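Local coordinates for hypothetical protein DUF871 (PDB 2P0O) that is of unknown function but is probably a TIM-barrel 6-phospho-N-acetylmuramidase that cleaves the phosphorylated disaccharide of peptidoglycan recycling, at residues I66-S71 with L91-L96; R140-H145 with G171-T176; I7-G12 with D32-S37; G182-P187 with I221-I226. All blocks are in the same frame, centred on the assembly; numbering follows the deposited sequence.

Contact 1 of 4, residues I66-S71 with L91-L96; sequences IMVDIS and LGVTGL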
loop_
_atom_site.group_PDB
_atom_site.type_symbol
_atom_site.label_atom_id
_atom_site.label_comp_id
_atom_site.label_asym_id
_atom_site.label_seq_id
_atom_site.Cartn_x
_atom_site.Cartn_y
_atom_site.Cartn_z
ATOM N N ILE A 66 -5.566 -16.165 2.549
ATOM C CA ILE A 66 -5.953 -15.722 3.878
ATOM C C ILE A 66 -4.915 -16.151 4.907
ATOM O O ILE A 66 -4.705 -17.342 5.145
ATOM C CB ILE A 66 -7.316 -16.282 4.350
ATOM C CG1 ILE A 66 -8.456 -15.931 3.388
ATOM C CG2 ILE A 66 -7.635 -15.742 5.725
ATOM C CD1 ILE A 66 -9.819 -16.553 3.792
HETATM N N MSE A 67 -4.271 -15.168 5.512
HETATM C CA MSE A 67 -3.386 -15.413 6.620
HETATM C C MSE A 67 -4.224 -15.124 7.859
HETATM O O MSE A 67 -4.806 -14.029 7.985
HETATM C CB MSE A 67 -2.159 -14.498 6.484
HETATM C CG MSE A 67 -1.262 -14.337 7.741
HETATM SE SE MSE A 67 -0.549 -16.075 8.314
HETATM C CE MSE A 67 0.581 -16.577 6.792
ATOM N N VAL A 68 -4.314 -16.091 8.765
ATOM C CA VAL A 68 -5.053 -15.886 10.007
ATOM C C VAL A 68 -4.103 -15.762 11.209
ATOM O O VAL A 68 -3.358 -16.698 11.549
ATOM C CB VAL A 68 -6.089 -17.017 10.298
ATOM C CG1 VAL A 68 -6.769 -16.801 11.641
ATOM C CG2 VAL A 68 -7.142 -17.154 9.169
ATOM N N ASP A 69 -4.147 -14.610 11.861
ATOM C CA ASP A 69 -3.390 -14.405 13.073
ATOM C C ASP A 69 -4.310 -14.765 14.243
ATOM O O ASP A 69 -5.358 -14.154 14.445
ATOM C CB ASP A 69 -2.873 -12.968 13.138
ATOM C CG ASP A 69 -2.083 -12.676 14.408
ATOM O OD1 ASP A 69 -2.684 -12.595 15.498
ATOM O OD2 ASP A 69 -0.858 -12.503 14.317
ATOM N N ILE A 70 -3.913 -15.781 14.996
ATOM C CA ILE A 70 -4.775 -16.356 16.026
ATOM C C ILE A 70 -3.919 -17.006 17.107
ATOM O O ILE A 70 -2.869 -17.590 16.812
ATOM C CB ILE A 70 -5.760 -17.387 15.385
ATOM C CG1 ILE A 70 -6.818 -17.879 16.370
ATOM C CG2 ILE A 70 -5.010 -18.549 14.729
ATOM C CD1 ILE A 70 -7.909 -18.711 15.683
ATOM N N SER A 71 -4.355 -16.894 18.359
ATOM C CA SER A 71 -3.649 -17.546 19.453
ATOM C C SER A 71 -3.924 -19.044 19.412
ATOM O O SER A 71 -4.939 -19.482 18.853
ATOM C CB SER A 71 -4.065 -16.964 20.802
ATOM O OG SER A 71 -5.321 -17.480 21.205
ATOM N N LEU A 91 -11.419 -24.966 4.222
ATOM C CA LEU A 91 -12.170 -23.713 4.390
ATOM C C LEU A 91 -11.758 -22.597 3.424
ATOM O O LEU A 91 -12.593 -21.774 3.035
ATOM C CB LEU A 91 -11.995 -23.174 5.814
ATOM C CG LEU A 91 -13.100 -23.366 6.884
ATOM C CD1 LEU A 91 -13.011 -24.770 7.500
ATOM C CD2 LEU A 91 -12.967 -22.251 7.950
ATOM N N GLY A 92 -10.469 -22.544 3.077
ATOM C CA GLY A 92 -9.904 -21.440 2.270
ATOM C C GLY A 92 -8.825 -20.656 2.999
ATOM O O GLY A 92 -8.366 -19.601 2.528
ATOM N N VAL A 93 -8.402 -21.168 4.147
ATOM C CA VAL A 93 -7.287 -20.554 4.866
ATOM C C VAL A 93 -5.957 -21.049 4.291
ATOM O O VAL A 93 -5.762 -22.242 4.108
ATOM C CB VAL A 93 -7.401 -20.811 6.376
ATOM C CG1 VAL A 93 -6.164 -20.297 7.127
ATOM C CG2 VAL A 93 -8.669 -20.159 6.901
ATOM N N THR A 94 -5.049 -20.121 3.997
ATOM C CA THR A 94 -3.776 -20.475 3.379
ATOM C C THR A 94 -2.581 -20.296 4.305
ATOM O O THR A 94 -1.454 -20.667 3.953
ATOM C CB THR A 94 -3.527 -19.651 2.110
ATOM O OG1 THR A 94 -3.735 -18.262 2.404
ATOM C CG2 THR A 94 -4.446 -20.099 0.969
ATOM N N GLY A 95 -2.823 -19.730 5.484
ATOM C CA GLY A 95 -1.738 -19.369 6.373
ATOM C C GLY A 95 -2.179 -19.184 7.806
ATOM O O GLY A 95 -3.294 -18.725 8.075
ATOM N N LEU A 96 -1.303 -19.568 8.726
ATOM C CA LEU A 96 -1.513 -19.284 10.136
ATOM C C LEU A 96 -0.321 -18.561 10.755
ATOM O O LEU A 96 0.834 -18.910 10.518
ATOM C CB LEU A 96 -1.878 -20.539 10.930
ATOM C CG LEU A 96 -3.238 -21.146 10.562
ATOM C CD1 LEU A 96 -3.320 -22.620 10.999
ATOM C CD2 LEU A 96 -4.406 -20.301 11.108
#
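Val68 is the apolar centre where barrel strand 65-70 meets strand 95-98. Its CG2, anti to its carbonyl carbon, meets Val93 CG1 at 3.9 Å, the two side chains crossing at about a right angle, while its CB takes Leu96 CD2 at 3.8 Å. Farther along, Ile70 CG2 lies beside the same Leu96 methyl, both side chains pointing the same way. The other sheet face holds the selenomethionine Met67: CG is anti to the backbone N (chi1 165°), and bends at chi2 and chi3 curl the chain toward 91-96, so that SE rests 3.5 Å from Gly95 C and CE 3.7 Å from Gly95 CA. A beta carbon on Gly95 would collide with that CE. The backbone supplies the polar frame, with parallel bridges Met67-Gly95 and Val68-Leu96. Val68 N reaches Gly95 O at 2.9 Å, nearly straight at the hydrogen but from above the carbonyl plane, and Thr94 N binds a lone pair of Ile66 O in plane at 3.0 Å. At the edge, Thr94 OG1 sits in the crowded position between its backbone N and carbonyl carbon (chi1 50°). Before strand 95-98 begins, the chain leaves helix 86-91 through a Schellman turn at Gly92. The Thr94 hydroxyl, just before that strand, thus serves as the acceptor for Ile66 N at 2.8 Å, and glycine admits the selenomethionine against bare backbone.

Contact 2 of 4, residues R140-H145 with G171-T176; sequences RLEAWH and GLQVFT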
loop_
_atom_site.group_PDB
_atom_site.type_symbol
_atom_site.label_atom_id
_atom_site.label_comp_id
_atom_site.label_asym_id
_atom_site.label_seq_id
_atom_site.Cartn_x
_atom_site.Cartn_y
_atom_site.Cartn_z
ATOM N N ARG A 140 7.790 -21.080 2.532
ATOM C CA ARG A 140 6.446 -20.844 3.062
ATOM C C ARG A 140 6.361 -20.076 4.386
ATOM O O ARG A 140 5.321 -20.053 5.044
ATOM C CB ARG A 140 5.694 -22.155 3.100
ATOM C CG ARG A 140 5.489 -22.607 1.684
ATOM C CD ARG A 140 4.624 -23.735 1.641
ATOM N NE ARG A 140 3.219 -23.388 1.551
ATOM C CZ ARG A 140 2.319 -24.325 1.308
ATOM N NH1 ARG A 140 2.740 -25.569 1.149
ATOM N NH2 ARG A 140 1.035 -24.042 1.227
ATOM N N LEU A 141 7.468 -19.440 4.751
ATOM C CA LEU A 141 7.562 -18.709 5.990
ATOM C C LEU A 141 7.441 -17.231 5.690
ATOM O O LEU A 141 8.182 -16.710 4.849
ATOM C CB LEU A 141 8.888 -19.006 6.688
ATOM C CG LEU A 141 9.073 -20.434 7.231
ATOM C CD1 LEU A 141 10.462 -20.621 7.863
ATOM C CD2 LEU A 141 7.940 -20.853 8.184
ATOM N N GLU A 142 6.492 -16.563 6.348
ATOM C CA GLU A 142 6.227 -15.150 6.084
ATOM C C GLU A 142 6.455 -14.369 7.359
ATOM O O GLU A 142 5.768 -14.602 8.360
ATOM C CB GLU A 142 4.791 -14.952 5.588
ATOM C CG GLU A 142 4.499 -15.786 4.350
ATOM C CD GLU A 142 3.103 -15.628 3.768
ATOM O OE1 GLU A 142 2.225 -14.957 4.366
ATOM O OE2 GLU A 142 2.892 -16.174 2.663
ATOM N N ALA A 143 7.432 -13.470 7.351
ATOM C CA ALA A 143 7.677 -12.666 8.535
ATOM C C ALA A 143 6.816 -11.426 8.393
ATOM O O ALA A 143 7.047 -10.624 7.479
ATOM C CB ALA A 143 9.156 -12.313 8.649
ATOM N N TRP A 144 5.799 -11.313 9.249
ATOM C CA TRP A 144 4.862 -10.171 9.239
ATOM C C TRP A 144 5.205 -9.145 10.299
ATOM O O TRP A 144 5.352 -9.468 11.496
ATOM C CB TRP A 144 3.419 -10.609 9.502
ATOM C CG TRP A 144 2.783 -11.328 8.402
ATOM C CD1 TRP A 144 3.078 -12.594 7.975
ATOM C CD2 TRP A 144 1.716 -10.860 7.569
ATOM N NE1 TRP A 144 2.274 -12.936 6.926
ATOM C CE2 TRP A 144 1.429 -11.894 6.645
ATOM C CE3 TRP A 144 1.002 -9.655 7.486
ATOM C CZ2 TRP A 144 0.427 -11.783 5.672
ATOM C CZ3 TRP A 144 0.005 -9.529 6.507
ATOM C CH2 TRP A 144 -0.267 -10.587 5.613
ATOM N N HIS A 145 5.326 -7.899 9.867
ATOM C CA HIS A 145 5.432 -6.802 10.811
ATOM C C HIS A 145 4.091 -6.571 11.456
ATOM O O HIS A 145 3.060 -7.029 10.973
ATOM C CB HIS A 145 5.860 -5.545 10.085
ATOM C CG HIS A 145 7.309 -5.540 9.740
ATOM N ND1 HIS A 145 8.283 -5.180 10.648
ATOM C CD2 HIS A 145 7.949 -5.841 8.588
ATOM C CE1 HIS A 145 9.467 -5.276 10.070
ATOM N NE2 HIS A 145 9.290 -5.673 8.820
ATOM N N GLY A 171 16.463 -15.966 4.427
ATOM C CA GLY A 171 15.571 -16.699 3.514
ATOM C C GLY A 171 14.067 -16.446 3.612
ATOM O O GLY A 171 13.286 -17.086 2.908
ATOM N N LEU A 172 13.647 -15.499 4.451
ATOM C CA LEU A 172 12.218 -15.278 4.737
ATOM C C LEU A 172 11.539 -14.252 3.823
ATOM O O LEU A 172 12.217 -13.446 3.191
ATOM C CB LEU A 172 12.053 -14.869 6.200
ATOM C CG LEU A 172 12.789 -15.762 7.208
ATOM C CD1 LEU A 172 12.855 -15.101 8.571
ATOM C CD2 LEU A 172 12.111 -17.117 7.305
ATOM N N GLN A 173 10.207 -14.307 3.740
ATOM C CA GLN A 173 9.425 -13.293 3.064
ATOM C C GLN A 173 9.076 -12.191 4.086
ATOM O O GLN A 173 8.855 -12.474 5.261
ATOM C CB GLN A 173 8.139 -13.877 2.509
ATOM C CG GLN A 173 8.263 -14.645 1.169
ATOM C CD GLN A 173 7.008 -15.458 0.868
ATOM O OE1 GLN A 173 6.810 -16.542 1.431
ATOM N NE2 GLN A 173 6.146 -14.935 -0.005
ATOM N N VAL A 174 9.024 -10.945 3.619
ATOM C CA VAL A 174 8.746 -9.783 4.468
ATOM C C VAL A 174 7.414 -9.176 4.061
ATOM O O VAL A 174 7.233 -8.799 2.900
ATOM C CB VAL A 174 9.853 -8.711 4.340
ATOM C CG1 VAL A 174 9.441 -7.405 5.099
ATOM C CG2 VAL A 174 11.154 -9.261 4.851
ATOM N N PHE A 175 6.500 -9.104 5.030
ATOM C CA PHE A 175 5.163 -8.550 4.862
ATOM C C PHE A 175 5.016 -7.359 5.832
ATOM O O PHE A 175 5.445 -7.410 7.004
ATOM C CB PHE A 175 4.100 -9.604 5.237
ATOM C CG PHE A 175 3.830 -10.641 4.169
ATOM C CD1 PHE A 175 4.802 -11.540 3.782
ATOM C CD2 PHE A 175 2.562 -10.746 3.592
ATOM C CE1 PHE A 175 4.530 -12.502 2.800
ATOM C CE2 PHE A 175 2.274 -11.716 2.626
ATOM C CZ PHE A 175 3.264 -12.583 2.212
ATOM N N THR A 176 4.353 -6.316 5.356
ATOM C CA THR A 176 4.218 -5.086 6.099
ATOM C C THR A 176 2.823 -4.494 5.863
ATOM O O THR A 176 2.149 -4.826 4.873
ATOM C CB THR A 176 5.308 -4.081 5.650
ATOM O OG1 THR A 176 5.233 -2.914 6.471
ATOM C CG2 THR A 176 5.100 -3.660 4.200
#
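Four main-chain hydrogen bonds join strands 141-144 and 173-178 in parallel register. The first, Gln173 N to Leu141 O, is weak at 3.3 Å; the next three run from Ala143 N to Gln173 O (2.7 Å), Phe175 N to Ala143 O and His145 N to Phe175 O, each with the donor in the carbonyl plane, and the last almost straight at 178°. Aromatic contact dominates the face carrying Glu142, Trp144 and Phe175. The Phe175 ring and the six-membered ring of Trp144 form an offset stack, centroids 4.5 Å apart and planes at 28°, and Phe175 CB makes a CH-pi contact over the indole five-membered ring, 3.7 Å from its centroid. The carboxylate of Glu142 lies over a face of the Phe175 ring, its plane only 18° from parallel, with OE1 3.4 Å from Phe175 CZ. That oxygen is steered by an in-strand hydrogen bond: Trp144 NE1, with the acceptor near the indole plane, meets the anti lone pair of Glu142 OE1 at 3.3 Å. Apolar contact continues where Leu172 and Leu141 cross obliquely, Leu172 CD2 3.8 Å from Leu141 CB. The strands belong to a beta-alpha-beta unit whose helix 157-169 packs on Leu172 and Val174; from it Asn164 accepts the NE2 hydrogen bond of His145. Toward the barrel interior, Met67 of strand 65-70 touches both Glu142 and Trp144, and Ala218 of strand 218-221 meets Phe175.

Contact 3 of 4, residues I7-G12 with D32-S37; sequences ISVFLG and DGIFTS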
loop_
_atom_site.group_PDB
_atom_site.type_symbol
_atom_site.label_atom_id
_atom_site.label_comp_id
_atom_site.label_asym_id
_atom_site.label_seq_id
_atom_site.Cartn_x
_atom_site.Cartn_y
_atom_site.Cartn_z
ATOM N N ILE A 7 -5.282 -6.896 1.786
ATOM C CA ILE A 7 -6.245 -6.170 2.629
ATOM C C ILE A 7 -6.454 -6.886 3.957
ATOM O O ILE A 7 -6.144 -8.065 4.090
ATOM C CB ILE A 7 -7.629 -6.008 1.936
ATOM C CG1 ILE A 7 -8.320 -7.381 1.743
ATOM C CG2 ILE A 7 -7.439 -5.257 0.638
ATOM C CD1 ILE A 7 -9.724 -7.348 1.021
ATOM N N SER A 8 -7.005 -6.173 4.930
ATOM C CA SER A 8 -7.396 -6.771 6.211
ATOM C C SER A 8 -8.895 -6.856 6.321
ATOM O O SER A 8 -9.621 -6.043 5.755
ATOM C CB SER A 8 -6.842 -5.962 7.379
ATOM O OG SER A 8 -5.418 -6.006 7.357
ATOM N N VAL A 9 -9.355 -7.884 7.012
ATOM C CA VAL A 9 -10.765 -8.058 7.297
ATOM C C VAL A 9 -10.883 -8.335 8.781
ATOM O O VAL A 9 -10.038 -9.012 9.347
ATOM C CB VAL A 9 -11.371 -9.189 6.455
ATOM C CG1 VAL A 9 -12.784 -9.504 6.919
ATOM C CG2 VAL A 9 -11.376 -8.792 4.979
ATOM N N PHE A 10 -11.897 -7.755 9.410
ATOM C CA PHE A 10 -12.091 -7.846 10.866
ATOM C C PHE A 10 -13.328 -8.684 11.156
ATOM O O PHE A 10 -14.459 -8.281 10.862
ATOM C CB PHE A 10 -12.172 -6.443 11.475
ATOM C CG PHE A 10 -10.869 -5.689 11.375
ATOM C CD1 PHE A 10 -10.515 -5.023 10.197
ATOM C CD2 PHE A 10 -9.953 -5.721 12.429
ATOM C CE1 PHE A 10 -9.271 -4.360 10.092
ATOM C CE2 PHE A 10 -8.720 -5.057 12.337
ATOM C CZ PHE A 10 -8.381 -4.373 11.195
ATOM N N LEU A 11 -13.092 -9.883 11.689
ATOM C CA LEU A 11 -14.175 -10.835 11.910
ATOM C C LEU A 11 -14.805 -10.726 13.292
ATOM O O LEU A 11 -15.589 -11.594 13.677
ATOM C CB LEU A 11 -13.700 -12.271 11.656
ATOM C CG LEU A 11 -13.222 -12.546 10.230
ATOM C CD1 LEU A 11 -12.866 -14.016 10.085
ATOM C CD2 LEU A 11 -14.307 -12.144 9.239
ATOM N N GLY A 12 -14.454 -9.665 14.023
ATOM C CA GLY A 12 -15.066 -9.330 15.307
ATOM C C GLY A 12 -16.463 -8.778 15.094
ATOM O O GLY A 12 -17.205 -8.498 16.042
ATOM N N ASP A 32 -4.397 -9.547 -3.881
ATOM C CA ASP A 32 -4.560 -11.005 -3.915
ATOM C C ASP A 32 -4.569 -11.691 -2.573
ATOM O O ASP A 32 -4.606 -12.934 -2.516
ATOM C CB ASP A 32 -3.480 -11.695 -4.778
ATOM C CG ASP A 32 -3.538 -11.287 -6.227
ATOM O OD1 ASP A 32 -4.637 -11.330 -6.823
ATOM O OD2 ASP A 32 -2.462 -10.911 -6.764
ATOM N N GLY A 33 -4.520 -10.900 -1.503
ATOM C CA GLY A 33 -4.394 -11.439 -0.162
ATOM C C GLY A 33 -5.263 -10.772 0.878
ATOM O O GLY A 33 -5.595 -9.574 0.781
ATOM N N ILE A 34 -5.614 -11.576 1.889
ATOM C CA ILE A 34 -6.332 -11.135 3.055
ATOM C C ILE A 34 -5.550 -11.514 4.313
ATOM O O ILE A 34 -5.006 -12.629 4.418
ATOM C CB ILE A 34 -7.748 -11.759 3.137
ATOM C CG1 ILE A 34 -8.595 -11.327 1.935
ATOM C CG2 ILE A 34 -8.413 -11.401 4.485
ATOM C CD1 ILE A 34 -9.777 -12.253 1.636
ATOM N N PHE A 35 -5.495 -10.564 5.244
ATOM C CA PHE A 35 -5.024 -10.791 6.611
ATOM C C PHE A 35 -6.205 -10.587 7.560
ATOM O O PHE A 35 -6.999 -9.650 7.399
ATOM C CB PHE A 35 -3.877 -9.830 6.970
ATOM C CG PHE A 35 -3.395 -9.935 8.401
ATOM C CD1 PHE A 35 -2.357 -10.816 8.742
ATOM C CD2 PHE A 35 -3.944 -9.117 9.407
ATOM C CE1 PHE A 35 -1.877 -10.914 10.068
ATOM C CE2 PHE A 35 -3.476 -9.199 10.743
ATOM C CZ PHE A 35 -2.427 -10.088 11.082
ATOM N N THR A 36 -6.318 -11.470 8.544
ATOM C CA THR A 36 -7.320 -11.320 9.581
ATOM C C THR A 36 -6.774 -11.790 10.926
ATOM O O THR A 36 -6.057 -12.799 11.005
ATOM C CB THR A 36 -8.657 -12.029 9.209
ATOM O OG1 THR A 36 -9.672 -11.680 10.164
ATOM C CG2 THR A 36 -8.507 -13.559 9.152
ATOM N N SER A 37 -7.107 -11.046 11.974
ATOM C CA SER A 37 -6.656 -11.365 13.326
ATOM C C SER A 37 -7.850 -11.696 14.206
ATOM O O SER A 37 -8.744 -10.880 14.392
ATOM C CB SER A 37 -5.826 -10.209 13.921
ATOM O OG SER A 37 -5.363 -10.516 15.235
HETATM O O HOH W 1 -8.159 -8.304 11.508
HETATM O O HOH W 2 -10.736 -11.228 12.462
#
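Strands 4-8 and 33-38 pair in parallel, Ile7 with Ile34 and Ser8 with Phe35, their end-to-end directions 37° apart, with Ile7 N donating to Gly33 O from above the carbonyl plane, whereas Phe35 N to Ile7 O (2.8 Å) and Val9 N to Phe35 O (3.0 Å) both arrive nearly along the C=O axis. On the helix side, Ile7 CG1 occupies the crowded position between N and the carbonyl carbon (chi1 66°) and runs alongside Ile34 CG1 at 4.0 Å. Ile34 CG2, anti to its backbone N, lies 4.0 Å from Val9 CG2, the two side chains crossing obliquely, and Ile23 of helix 17-28 covers both Ile7 and Val9. Beyond the regular ladder the side chain of Thr36 takes over: with OG1 anti to its backbone N (chi1 -171°), the hydroxyl donates to Val9 O at 2.8 Å from above the carbonyl plane, while Leu11 CG packs crosswise on OG1. One water bridges Val9 O and Ser37 N. A second is gripped three ways, accepting from Leu11 N and donating to Thr36 OG1 (2.6 Å) and Ser37 O. Ser8 OG bonds Ile221 O, joining the first barrel strand to the last. Past Val9, then, a threonine hydroxyl and two ordered waters replace direct strand pairing as the chains splay apart, so Val9 O, Leu11 N and Ser37 N all keep polar partners.

Contact 4 of 4, residues G182-P187 with I221-I226; sequences GQTRGP and IGDPTI
Two loops following the last two strands of the TIM barrel meet here: residues 182-187 come after strand 173-178, while strand 218-221 leads into residues 221-226. They lie at the C-terminal end of the barrel strands, where TIM-barrel enzymes place their active sites, so they may border one here. In the first shell, Gln183 pairs through both its N and its O with Thr225. Its N donates to Thr225 OG1 at 2.7 Å and 174°, and its O receives a weak bond from Thr225 N at 3.4 Å. Thr225 OG1 is placed for this by lying in the crowded position between its backbone N and carbonyl carbon (chi1 69°). Gly182 N adds a bond to Thr225 O, entering from above the carbonyl plane; a beta carbon on Gly182 would clash with Thr225 OG1 and Ile226 O. The Pro224 ring wedges against the 182-187 backbone, its CD 3.0 Å from Gln183 O. The second grip is Asp223, whose CG is anti to its carbonyl carbon (chi1 -64°) and whose OD1 accepts from Arg185 N at 3.0 Å. An ordered water lies within hydrogen-bonding distance of both Arg185 O and Asp223 OD1. Thr184 lies alongside this carboxylate. Farther out, Gly180 N and Leu192 N bind Asp223 OD2; so many donors would be expected to favour the charged form. The Arg185 chain bends to a salt bridge with Glu13, and Phe10 touches Arg185 and Pro224. The Arg185 N bond uses the anti lone pair of Asp223 OD1, turned away from OD2.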
loop_
_atom_site.group_PDB
_atom_site.type_symbol
_atom_site.label_atom_id
_atom_site.label_comp_id
_atom_site.label_asym_id
_atom_site.label_seq_id
_atom_site.Cartn_x
_atom_site.Cartn_y
_atom_site.Cartn_z
ATOM N N GLY A 182 -10.350 4.873 4.533
ATOM C CA GLY A 182 -11.804 4.774 4.415
ATOM C C GLY A 182 -12.371 4.610 5.832
ATOM O O GLY A 182 -12.418 5.577 6.606
ATOM N N GLN A 183 -12.781 3.383 6.161
ATOM C CA GLN A 183 -13.104 2.967 7.517
ATOM C C GLN A 183 -11.873 2.587 8.320
ATOM O O GLN A 183 -11.252 1.542 8.057
ATOM C CB GLN A 183 -14.003 1.737 7.493
ATOM C CG GLN A 183 -15.426 1.989 7.854
ATOM C CD GLN A 183 -16.193 0.670 7.968
ATOM O OE1 GLN A 183 -16.967 0.307 7.070
ATOM N NE2 GLN A 183 -15.936 -0.075 9.055
ATOM N N THR A 184 -11.555 3.405 9.318
ATOM C CA THR A 184 -10.401 3.139 10.175
ATOM C C THR A 184 -10.831 2.324 11.401
ATOM O O THR A 184 -11.962 2.441 11.862
ATOM C CB THR A 184 -9.675 4.429 10.592
ATOM O OG1 THR A 184 -10.619 5.326 11.187
ATOM C CG2 THR A 184 -9.036 5.095 9.379
ATOM N N ARG A 185 -9.927 1.490 11.902
ATOM C CA ARG A 185 -10.215 0.629 13.047
ATOM C C ARG A 185 -10.161 1.462 14.326
ATOM O O ARG A 185 -9.239 2.270 14.512
ATOM C CB ARG A 185 -9.207 -0.550 13.085
ATOM C CG ARG A 185 -9.122 -1.347 14.405
ATOM C CD ARG A 185 -9.865 -2.691 14.476
ATOM N NE ARG A 185 -11.177 -2.697 13.835
ATOM C CZ ARG A 185 -12.193 -3.521 14.136
ATOM N NH1 ARG A 185 -13.328 -3.415 13.451
ATOM N NH2 ARG A 185 -12.101 -4.430 15.114
ATOM N N GLY A 186 -11.159 1.260 15.188
ATOM C CA GLY A 186 -11.193 1.806 16.537
ATOM C C GLY A 186 -10.217 1.081 17.440
ATOM O O GLY A 186 -9.572 0.092 17.029
ATOM N N PRO A 187 -10.084 1.545 18.692
ATOM C CA PRO A 187 -10.793 2.653 19.330
ATOM C C PRO A 187 -10.158 4.048 19.095
ATOM O O PRO A 187 -10.795 5.065 19.396
ATOM C CB PRO A 187 -10.757 2.264 20.815
ATOM C CG PRO A 187 -9.487 1.488 20.964
ATOM C CD PRO A 187 -9.116 0.921 19.613
ATOM N N ILE A 221 -3.175 -3.357 3.462
ATOM C CA ILE A 221 -3.943 -2.334 4.156
ATOM C C ILE A 221 -4.255 -2.867 5.554
ATOM O O ILE A 221 -4.859 -3.948 5.690
ATOM C CB ILE A 221 -5.288 -1.979 3.443
ATOM C CG1 ILE A 221 -5.110 -1.894 1.908
ATOM C CG2 ILE A 221 -5.899 -0.690 4.058
ATOM C CD1 ILE A 221 -4.080 -0.841 1.480
ATOM N N GLY A 222 -3.872 -2.097 6.580
ATOM C CA GLY A 222 -4.126 -2.479 7.972
ATOM C C GLY A 222 -5.552 -2.227 8.406
ATOM O O GLY A 222 -6.164 -3.083 9.073
ATOM N N ASP A 223 -6.102 -1.052 8.068
ATOM C CA ASP A 223 -7.488 -0.739 8.446
ATOM C C ASP A 223 -8.550 -1.475 7.595
ATOM O O ASP A 223 -8.213 -2.051 6.554
ATOM C CB ASP A 223 -7.720 0.753 8.351
ATOM C CG ASP A 223 -6.873 1.518 9.315
ATOM O OD1 ASP A 223 -7.310 1.681 10.463
ATOM O OD2 ASP A 223 -5.765 1.958 8.928
ATOM N N PRO A 224 -9.831 -1.479 8.044
ATOM C CA PRO A 224 -10.910 -2.126 7.286
ATOM C C PRO A 224 -11.043 -1.788 5.790
ATOM O O PRO A 224 -11.324 -2.693 5.002
ATOM C CB PRO A 224 -12.178 -1.720 8.054
ATOM C CG PRO A 224 -11.709 -1.595 9.510
ATOM C CD PRO A 224 -10.304 -0.977 9.348
ATOM N N THR A 225 -10.905 -0.519 5.409
ATOM C CA THR A 225 -11.051 -0.124 4.016
ATOM C C THR A 225 -10.193 1.102 3.720
ATOM O O THR A 225 -9.739 1.833 4.627
ATOM C CB THR A 225 -12.525 0.246 3.627
ATOM O OG1 THR A 225 -12.898 1.471 4.280
ATOM C CG2 THR A 225 -13.562 -0.881 3.966
ATOM N N ILE A 226 -9.986 1.331 2.428
ATOM C CA ILE A 226 -9.430 2.591 1.944
ATOM C C ILE A 226 -10.585 3.357 1.324
ATOM O O ILE A 226 -11.611 2.753 1.018
ATOM C CB ILE A 226 -8.314 2.368 0.910
ATOM C CG1 ILE A 226 -8.665 1.220 -0.035
ATOM C CG2 ILE A 226 -6.950 2.151 1.635
ATOM C CD1 ILE A 226 -7.763 1.126 -1.246
HETATM O O HOH W 3 -7.228 3.145 12.940
#

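From the N terminus, contact 3 closes the first beta-alpha-beta unit around helix 17-28, contact 1 joins the third and fourth barrel strands across helices 72-76 and 86-91, and contact 2 closes the unit around helix 157-169. Contact 4 then ties the loop after strand 173-178 to the loop after strand 218-221. All four follow in series, with no nesting or crossing. In space they meet through the sheet: strand 65-70 gives backbone N-H groups to carbonyls of strand 33-38, linking contacts 1 and 3, while Met67, Phe35 and Trp144 join contacts 1, 2 and 3 inside the barrel. Ser8 with Ile221 connects contact 3 to contact 4, where the eighth strand meets the first and closes the cylinder.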